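Endonuclease 2 (Arabidopsis thaliana, PDB 4CXP) cleaves RNA and single-stranded DNA, and less readily double-stranded DNA, as a metal-dependent endonuclease that leaves 5'-phosphorylated products. Local coordinates at residues 10-14 / 35-41; 86-90 / 204-208; 23-28 / 96-100; 161-165 / 235-240. All coordinates share one frame; numbering follows the deposited sequence.

Contact 1: residues 10-14 / 35-41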
# COMPACT_ATOMS: atom_id res chain seq x y z
N CYS A 10 -2.40 0.93 8.29
CA CYS A 10 -3.30 1.87 8.94
C CYS A 10 -3.10 1.93 10.46
O CYS A 10 -3.29 2.99 11.05
CB CYS A 10 -4.75 1.56 8.57
SG CYS A 10 -5.12 2.17 6.90
N LYS A 11 -2.72 0.82 11.10
CA LYS A 11 -2.41 0.83 12.53
C LYS A 11 -1.18 1.69 12.81
O LYS A 11 -1.17 2.51 13.73
CB LYS A 11 -2.22 -0.59 13.06
CG LYS A 11 -3.51 -1.35 13.24
CD LYS A 11 -3.26 -2.82 13.53
CE LYS A 11 -4.53 -3.57 13.85
NZ LYS A 11 -4.93 -3.36 15.27
N ILE A 12 -0.14 1.52 12.00
CA ILE A 12 1.05 2.35 12.14
C ILE A 12 0.66 3.82 11.93
O ILE A 12 1.02 4.70 12.71
CB ILE A 12 2.15 1.92 11.15
CG1 ILE A 12 2.70 0.55 11.55
CG2 ILE A 12 3.26 2.95 11.11
CD1 ILE A 12 3.63 -0.05 10.54
N ALA A 13 -0.09 4.09 10.87
CA ALA A 13 -0.41 5.46 10.55
C ALA A 13 -1.20 6.13 11.65
O ALA A 13 -0.92 7.27 12.03
CB ALA A 13 -1.19 5.54 9.25
N GLN A 14 -2.21 5.45 12.18
CA GLN A 14 -3.11 6.15 13.10
C GLN A 14 -2.37 6.55 14.37
O GLN A 14 -2.63 7.60 14.94
CB GLN A 14 -4.38 5.37 13.38
CG GLN A 14 -5.41 6.19 14.16
CD GLN A 14 -6.80 5.57 14.19
OE1 GLN A 14 -6.97 4.37 13.93
NE2 GLN A 14 -7.82 6.38 14.45
N GLY A 35 -13.71 4.16 16.14
CA GLY A 35 -12.54 5.01 16.20
C GLY A 35 -11.31 4.48 15.49
O GLY A 35 -10.28 5.16 15.47
N ASP A 36 -11.38 3.28 14.91
CA ASP A 36 -10.21 2.55 14.41
C ASP A 36 -10.16 2.61 12.89
O ASP A 36 -10.93 1.95 12.21
CB ASP A 36 -10.31 1.11 14.93
CG ASP A 36 -9.13 0.25 14.57
OD1 ASP A 36 -8.23 0.69 13.84
OD2 ASP A 36 -9.11 -0.91 15.03
N LEU A 37 -9.22 3.38 12.36
CA LEU A 37 -9.07 3.53 10.93
C LEU A 37 -8.83 2.16 10.27
O LEU A 37 -9.35 1.88 9.19
CB LEU A 37 -7.91 4.48 10.62
CG LEU A 37 -7.57 4.69 9.14
CD1 LEU A 37 -8.74 5.29 8.35
CD2 LEU A 37 -6.34 5.57 9.04
N SER A 38 -8.03 1.32 10.91
CA SER A 38 -7.69 0.03 10.36
C SER A 38 -8.88 -0.89 10.17
O SER A 38 -8.81 -1.78 9.35
CB SER A 38 -6.59 -0.65 11.18
OG SER A 38 -7.08 -1.21 12.37
N SER A 39 -9.99 -0.63 10.83
CA SER A 39 -11.18 -1.46 10.64
C SER A 39 -11.82 -1.25 9.27
O SER A 39 -12.61 -2.06 8.86
CB SER A 39 -12.19 -1.22 11.73
OG SER A 39 -12.81 0.03 11.57
N LEU A 40 -11.45 -0.17 8.57
CA LEU A 40 -12.02 0.16 7.27
C LEU A 40 -10.97 0.32 6.16
O LEU A 40 -11.26 0.82 5.09
CB LEU A 40 -12.84 1.43 7.37
CG LEU A 40 -14.19 1.23 8.04
CD1 LEU A 40 -14.81 2.58 8.35
CD2 LEU A 40 -15.14 0.41 7.17
N CYS A 41 -9.76 -0.15 6.42
CA CYS A 41 -8.73 0.08 5.39
C CYS A 41 -8.79 -0.90 4.22
O CYS A 41 -8.00 -0.74 3.30
CB CYS A 41 -7.31 0.22 5.99
SG CYS A 41 -7.11 1.88 6.70
O HOH W 1 -6.18 -0.95 15.97
O HOH W 2 -5.88 2.30 12.65

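Contact 2: residues 86-90 / 204-208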
# COMPACT_ATOMS: atom_id res chain seq x y z
N ALA A 86 -1.56 6.55 -8.21
CA ALA A 86 -0.96 7.86 -7.96
C ALA A 86 -1.97 9.00 -8.17
O ALA A 86 -2.08 9.91 -7.36
CB ALA A 86 0.29 8.09 -8.82
N GLY A 87 -2.68 8.96 -9.29
CA GLY A 87 -3.70 9.95 -9.57
C GLY A 87 -4.81 9.96 -8.54
O GLY A 87 -5.32 11.02 -8.17
N ALA A 88 -5.17 8.78 -8.04
CA ALA A 88 -6.18 8.68 -6.99
C ALA A 88 -5.69 9.33 -5.70
O ALA A 88 -6.44 10.03 -5.03
CB ALA A 88 -6.56 7.24 -6.75
N ILE A 89 -4.43 9.10 -5.35
CA ILE A 89 -3.90 9.74 -4.14
C ILE A 89 -3.94 11.26 -4.28
O ILE A 89 -4.35 11.94 -3.36
CB ILE A 89 -2.51 9.20 -3.81
CG1 ILE A 89 -2.63 7.75 -3.30
CG2 ILE A 89 -1.80 10.07 -2.78
CD1 ILE A 89 -1.31 7.00 -3.25
N TYR A 90 -3.52 11.80 -5.42
CA TYR A 90 -3.64 13.24 -5.61
C TYR A 90 -5.08 13.71 -5.46
O TYR A 90 -5.34 14.72 -4.81
CB TYR A 90 -3.11 13.64 -6.98
CG TYR A 90 -1.60 13.60 -7.16
CD1 TYR A 90 -0.74 14.28 -6.30
CD2 TYR A 90 -1.04 12.92 -8.23
CE1 TYR A 90 0.63 14.30 -6.53
CE2 TYR A 90 0.32 12.93 -8.46
CZ TYR A 90 1.16 13.62 -7.61
OH TYR A 90 2.53 13.64 -7.83
N ALA A 204 0.97 15.60 -1.10
CA ALA A 204 1.27 14.19 -1.28
C ALA A 204 2.31 13.97 -2.40
O ALA A 204 2.31 14.70 -3.38
CB ALA A 204 -0.01 13.43 -1.60
N CYS A 205 3.15 12.94 -2.26
CA CYS A 205 4.24 12.62 -3.18
C CYS A 205 4.16 11.19 -3.75
O CYS A 205 5.15 10.45 -3.69
CB CYS A 205 5.58 12.79 -2.44
SG CYS A 205 6.16 14.49 -2.32
N PRO A 206 3.01 10.76 -4.28
CA PRO A 206 2.88 9.38 -4.68
C PRO A 206 3.87 8.92 -5.74
O PRO A 206 4.17 7.72 -5.79
CB PRO A 206 1.45 9.31 -5.22
CG PRO A 206 1.15 10.71 -5.66
CD PRO A 206 1.80 11.54 -4.60
N ASP A 207 4.32 9.80 -6.62
CA ASP A 207 5.20 9.36 -7.69
C ASP A 207 6.54 8.85 -7.14
O ASP A 207 7.16 7.96 -7.73
CB ASP A 207 5.38 10.47 -8.72
CG ASP A 207 4.07 10.84 -9.41
OD1 ASP A 207 3.20 9.97 -9.58
OD2 ASP A 207 3.87 12.03 -9.76
N ILE A 208 6.98 9.40 -6.02
CA ILE A 208 8.18 8.93 -5.34
C ILE A 208 8.01 7.45 -4.96
O ILE A 208 8.89 6.61 -5.14
CB ILE A 208 8.45 9.79 -4.07
CG1 ILE A 208 8.69 11.26 -4.44
CG2 ILE A 208 9.60 9.22 -3.25
CD1 ILE A 208 9.85 11.49 -5.38
O HOH W 3 4.73 12.69 -6.37

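Contact 3: residues 23-28 / 96-100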
# COMPACT_ATOMS: atom_id res chain seq x y z
N LYS A 23 -7.98 14.16 15.34
CA LYS A 23 -9.32 14.69 15.52
C LYS A 23 -10.15 14.55 14.24
O LYS A 23 -11.28 14.08 14.29
CB LYS A 23 -9.24 16.15 15.98
CG LYS A 23 -10.59 16.81 16.21
CD LYS A 23 -10.43 18.14 16.92
CE LYS A 23 -11.77 18.75 17.26
NZ LYS A 23 -12.43 19.36 16.07
N ALA A 24 -9.59 14.94 13.10
CA ALA A 24 -10.31 14.83 11.84
C ALA A 24 -10.65 13.39 11.50
O ALA A 24 -11.76 13.09 11.04
CB ALA A 24 -9.50 15.47 10.71
N VAL A 25 -9.72 12.48 11.74
CA VAL A 25 -9.98 11.07 11.48
C VAL A 25 -11.11 10.54 12.38
O VAL A 25 -12.01 9.86 11.89
CB VAL A 25 -8.68 10.25 11.61
CG1 VAL A 25 -8.96 8.76 11.68
CG2 VAL A 25 -7.77 10.58 10.44
N LYS A 26 -11.08 10.88 13.67
CA LYS A 26 -12.16 10.46 14.56
C LYS A 26 -13.52 10.98 14.06
O LYS A 26 -14.53 10.27 14.11
CB LYS A 26 -11.89 10.88 16.01
CG LYS A 26 -10.72 10.13 16.70
CD LYS A 26 -10.85 8.62 16.86
CE LYS A 26 -9.64 8.03 17.58
NZ LYS A 26 -9.73 6.58 17.87
N GLU A 27 -13.54 12.22 13.58
CA GLU A 27 -14.77 12.85 13.10
C GLU A 27 -15.27 12.23 11.79
O GLU A 27 -16.47 12.12 11.57
CB GLU A 27 -14.57 14.35 12.92
CG GLU A 27 -14.39 15.06 14.26
CD GLU A 27 -13.85 16.47 14.16
OE1 GLU A 27 -13.38 16.88 13.09
OE2 GLU A 27 -13.86 17.19 15.19
N LEU A 28 -14.36 11.86 10.90
CA LEU A 28 -14.72 11.34 9.58
C LEU A 28 -15.08 9.86 9.58
O LEU A 28 -15.80 9.39 8.70
CB LEU A 28 -13.60 11.61 8.58
CG LEU A 28 -13.52 13.06 8.11
CD1 LEU A 28 -12.21 13.31 7.38
CD2 LEU A 28 -14.71 13.40 7.23
N LEU A 96 -9.55 16.13 0.72
CA LEU A 96 -9.49 16.25 2.17
C LEU A 96 -8.96 17.60 2.65
O LEU A 96 -9.23 17.99 3.77
CB LEU A 96 -8.65 15.11 2.75
CG LEU A 96 -9.33 13.75 2.69
CD1 LEU A 96 -8.32 12.65 2.94
CD2 LEU A 96 -10.49 13.63 3.68
N LEU A 97 -8.22 18.31 1.80
CA LEU A 97 -7.79 19.67 2.14
C LEU A 97 -8.97 20.59 2.40
O LEU A 97 -8.81 21.61 3.06
CB LEU A 97 -6.94 20.27 1.02
CG LEU A 97 -5.54 19.68 0.88
CD1 LEU A 97 -4.91 20.16 -0.42
CD2 LEU A 97 -4.69 20.07 2.08
N SER A 98 -10.14 20.25 1.86
CA SER A 98 -11.33 21.07 2.06
C SER A 98 -12.08 20.75 3.36
O SER A 98 -13.09 21.40 3.67
CB SER A 98 -12.28 20.91 0.86
OG SER A 98 -12.96 19.67 0.92
N TYR A 99 -11.60 19.79 4.15
CA TYR A 99 -12.30 19.39 5.36
C TYR A 99 -12.34 20.53 6.34
O TYR A 99 -11.30 21.10 6.67
CB TYR A 99 -11.63 18.20 6.03
CG TYR A 99 -12.33 17.77 7.31
CD1 TYR A 99 -13.61 17.22 7.26
CD2 TYR A 99 -11.74 17.94 8.56
CE1 TYR A 99 -14.27 16.83 8.40
CE2 TYR A 99 -12.40 17.56 9.72
CZ TYR A 99 -13.66 16.99 9.63
OH TYR A 99 -14.36 16.60 10.75
N LYS A 100 -13.55 20.82 6.81
CA LYS A 100 -13.86 21.96 7.68
C LYS A 100 -13.05 23.22 7.37
O LYS A 100 -13.59 24.32 7.31
CB LYS A 100 -13.70 21.56 9.14
CG LYS A 100 -14.79 20.61 9.63
CD LYS A 100 -14.68 20.40 11.12
CE LYS A 100 -15.86 19.64 11.68
NZ LYS A 100 -15.70 19.44 13.14

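Contact 4: residues 161-165 / 235-240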
# COMPACT_ATOMS: atom_id res chain seq x y z
N ILE A 161 3.14 -13.89 1.79
CA ILE A 161 4.33 -13.61 2.60
C ILE A 161 3.90 -13.15 4.00
O ILE A 161 4.38 -13.66 5.01
CB ILE A 161 5.26 -12.59 1.94
CG1 ILE A 161 5.85 -13.14 0.64
CG2 ILE A 161 6.35 -12.18 2.91
CD1 ILE A 161 6.50 -12.08 -0.22
N ILE A 162 3.00 -12.18 4.05
CA ILE A 162 2.57 -11.64 5.34
C ILE A 162 1.88 -12.71 6.19
O ILE A 162 2.15 -12.82 7.38
CB ILE A 162 1.67 -10.41 5.13
CG1 ILE A 162 2.47 -9.26 4.51
CG2 ILE A 162 1.05 -9.97 6.46
CD1 ILE A 162 1.59 -8.14 3.98
N GLU A 163 0.99 -13.47 5.58
CA GLU A 163 0.26 -14.50 6.33
C GLU A 163 1.19 -15.56 6.88
O GLU A 163 1.00 -16.03 8.01
CB GLU A 163 -0.79 -15.16 5.43
CG GLU A 163 -2.01 -14.33 5.12
CD GLU A 163 -2.83 -14.92 3.96
OE1 GLU A 163 -2.37 -15.85 3.27
OE2 GLU A 163 -3.93 -14.41 3.71
N THR A 164 2.17 -15.98 6.10
CA THR A 164 3.11 -16.99 6.54
C THR A 164 3.97 -16.45 7.66
O THR A 164 4.25 -17.14 8.64
CB THR A 164 3.93 -17.50 5.35
OG1 THR A 164 3.03 -18.04 4.38
CG2 THR A 164 4.91 -18.55 5.78
N ALA A 165 4.39 -15.19 7.55
CA ALA A 165 5.14 -14.57 8.65
C ALA A 165 4.29 -14.48 9.92
O ALA A 165 4.76 -14.81 11.01
CB ALA A 165 5.65 -13.21 8.25
N TYR A 235 12.94 -17.77 -0.76
CA TYR A 235 12.26 -16.57 -1.23
C TYR A 235 11.63 -15.81 -0.07
O TYR A 235 11.72 -14.59 0.01
CB TYR A 235 11.22 -16.94 -2.29
CG TYR A 235 10.62 -15.77 -3.04
CD1 TYR A 235 9.52 -15.07 -2.57
CD2 TYR A 235 11.18 -15.34 -4.25
CE1 TYR A 235 8.98 -14.03 -3.27
CE2 TYR A 235 10.64 -14.29 -4.96
CZ TYR A 235 9.52 -13.65 -4.48
OH TYR A 235 8.93 -12.61 -5.15
N PHE A 236 10.96 -16.53 0.82
CA PHE A 236 10.32 -15.94 1.98
C PHE A 236 11.29 -15.11 2.80
O PHE A 236 11.04 -13.94 3.06
CB PHE A 236 9.69 -17.06 2.81
CG PHE A 236 9.10 -16.59 4.12
CD1 PHE A 236 7.94 -15.85 4.16
CD2 PHE A 236 9.73 -16.89 5.31
CE1 PHE A 236 7.40 -15.44 5.36
CE2 PHE A 236 9.21 -16.48 6.51
CZ PHE A 236 8.03 -15.74 6.54
N TYR A 237 12.38 -15.71 3.26
CA TYR A 237 13.27 -15.00 4.16
C TYR A 237 13.98 -13.85 3.47
O TYR A 237 14.26 -12.83 4.09
CB TYR A 237 14.29 -15.95 4.80
CG TYR A 237 13.69 -16.87 5.82
CD1 TYR A 237 13.12 -16.38 6.97
CD2 TYR A 237 13.73 -18.24 5.64
CE1 TYR A 237 12.59 -17.24 7.91
CE2 TYR A 237 13.21 -19.11 6.57
CZ TYR A 237 12.62 -18.60 7.70
OH TYR A 237 12.10 -19.44 8.65
N SER A 238 14.28 -14.00 2.19
CA SER A 238 14.98 -12.94 1.50
C SER A 238 14.07 -11.76 1.15
O SER A 238 14.56 -10.65 1.08
CB SER A 238 15.70 -13.46 0.28
OG SER A 238 14.84 -14.01 -0.66
N ARG A 239 12.78 -12.00 0.93
CA ARG A 239 11.85 -10.93 0.57
C ARG A 239 11.13 -10.33 1.76
O ARG A 239 10.58 -9.24 1.64
CB ARG A 239 10.84 -11.40 -0.49
CG ARG A 239 11.36 -11.34 -1.91
CD ARG A 239 12.62 -12.14 -2.19
NE ARG A 239 12.93 -12.06 -3.60
CZ ARG A 239 13.94 -12.68 -4.17
NH1 ARG A 239 14.79 -13.37 -3.43
NH2 ARG A 239 14.08 -12.58 -5.48
N LEU A 240 11.14 -10.99 2.91
CA LEU A 240 10.43 -10.44 4.03
C LEU A 240 10.93 -9.04 4.43
O LEU A 240 10.10 -8.19 4.72
CB LEU A 240 10.43 -11.44 5.18
CG LEU A 240 9.54 -11.08 6.37
CD1 LEU A 240 8.07 -10.91 6.05
CD2 LEU A 240 9.73 -12.16 7.42

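Contact 1: residues 10-14 / 35-41
C10 and C41 are joined covalently: the disulfide ties helix 3-15 to the loop that follows helix 19-28. Its SG atoms lie 2.0 Å apart and the C-S-S-C torsion is -91°, a relaxed value. C10, C41 and K11 each have two conformers. L37 closes over the bridge from the side, with its CG 4.2 Å from C10 SG, while the backbone of S38 rides against C10 CB.

The direct polar contacts belong to Q14. Its CG stands opposite the backbone N (chi1 -171°) and the chain runs out extended, which carries the flat amide across to the loop, where it reads two points of the backbone. OE1 takes the N-H of L37 at 2.9 Å, with the donor tilted out of the carbonyl plane, and NE2 gives a hydrogen to G35 O, also at 2.9 Å. Having both ends held fixes the rotation of the amide.

Water adds two bridges. One water lies 2.7 Å from Q14 OE1 and accepts from S38 N. Another, in one conformer of K11, accepts from K11 NZ and donates to D36 OD2, although the main ionic partner of K11 is E175. Within the loop, D36 OD1 receives S38 OG at 2.7 Å, met on the syn side of the carboxylate, which stiffens the short 3-10 turn 37-39.

C41 O accepts from ND1 of the zinc ligand H120, consistent with a second-shell role for this disulfide-tied loop at the metal cluster of an S1/P1-type nuclease.

Contact 2: residues 86-90 / 204-208
Y90 OH sits at a small polar junction. It donates to D207 OD2 at 2.8 Å, receives a hydrogen from a water at 2.8 Å, and has a weak further bond with K201 NZ. The carboxylate oxygen lies at the edge of the phenol ring, near its plane, yet the hydroxyl meets it from well above the carboxylate plane; ring and carboxylate are turned 73° apart. That same water accepts from D207 N at 2.9 Å, so D207 is linked to the phenol through both its side chain and its backbone. The other carboxylate oxygen, OD1, is held by Y68 OH; Y68 probably belongs to the substrate-binding surface, judging from related enzymes.

P206 lies over one face of the ring in a CH-pi contact: its CG, offset toward the rim, is 3.6 Å from the ring centroid and 17° off the normal, while CD reaches CE1 and CZ. The CG of Y90 is set opposite its own carbonyl carbon (chi1 -73°), a torsion that brings the ring to P206. The flank of helix 85-96 packs here on the first turn of helix 206-221 in the mainly helical S1/P1 nuclease fold, just past C205, which is disulfide-bonded to C199.

The rest of the contact is mainly apolar. A86 CB approaches P206 CB at 4.0 Å and also meets D207 OD1, and I89 slides past the proline in the opposite direction, its CD1 on P206 CB. The other branch of I89, CG2, comes within 4.0 Å of A204 CB; F121 and I125 also touch this isoleucine.

Contact 3: residues 23-28 / 96-100
K23 begins a salt-bridge network with E27 and K100 that joins the end of helix 19-28 to the type I beta turn L96-Y99 and the residue after it. K23 NZ bonds E27 OE2 at 2.7 Å, on the syn side of the carboxylate, one helical turn along. A24 adds an apolar touch, with CB 3.7 Å from Y99 CE2.

E27 is the pivot. Its chain runs out extended and crosses the tyrosine at roughly a right angle. OE1 takes the hydrogen of Y99 OH at 2.6 Å, on the anti side and 33° out of the carboxylate plane, and it also receives a long, weak bond from K100 NZ. Two lysines around one carboxylate would be expected to steady its negative charge.

L28, the last residue of helix 19-28, uses both methyls. CD2 packs on Y99 CE1 at 3.7 Å, and CD1 also meets L96 CD2. F262 of helix 233-262 backs A24, L28 and L96. Both faces of the Y99 ring are met, each toward the rim: L28 CD1 lies over one, 4.3 Å from the centroid, and K100 CG over the opposite one, 3.7 Å above the ring plane.

Contact 4: residues 161-165 / 235-240
F236 pushes its ring from helix 233-262 against the backbone of helix 153-169. At CB, the ring carbon CG is placed opposite the backbone N (chi1 174°), and this sends the ring across the gap. CD1 is the first atom to touch, 4.2 Å from I161 CG2. Next comes CE1, which lies 3.5 Å from I161 O; that oxygen sits at the edge of the ring, near its plane, and already accepts the helical bond from A165 N. T164 CG2 covers one face near the same carbon, at 4.0 Å. At the tip, CZ meets the backbone of A165, whose CA lies at the ring edge 3.8 Å away, and then its CB. Back on the other side, CD2 points at the face of the neighbouring Y237 ring.

L240, one turn further on, fills in beside the phenylalanine. Its CD1 touches both I161 CG2, at 3.8 Å, and A165 CB, at 4.0 Å. The remaining end of I161, CD1, runs out to the edge of the Y235 ring, 4.4 Å from its CE1. The hydroxyl of that tyrosine is engaged by A221 O and W157 NE1, and W146 of strand 143-146 touches I161, Y235 and F236.

No hydrogen bond crosses here. The local axes pass 10.8 Å apart at -103°, a nearly perpendicular crossing whose wide spacing is bridged by an aromatic ring and branched aliphatic chains. It is helix packing of the S1/P1 nuclease core, setting helix 233-262 against helix 153-169, which itself carries the zinc ligands H154 and D158.

Contacts 1 and 3 are neighbours: helices 3-15 and 19-28 follow each other in the chain, and K26 NZ reaches G35 O at 2.8 Å, a probable hydrogen bond, while V25 and K26 pack on Q14. Contact 2 stands apart, with nearest atoms about 12 Å from contact 1 and about 7 Å from contact 3. Contact 4 lies across the molecule, on the opposite side of the chain's centre from contacts 2 and 3, and its centre is 36 Å from that of contact 3. Contacts 1, 2 and 4 come within about 9, 11 and 12 Å of a zinc ion, through the side chains of C41, I89 and I161 respectively.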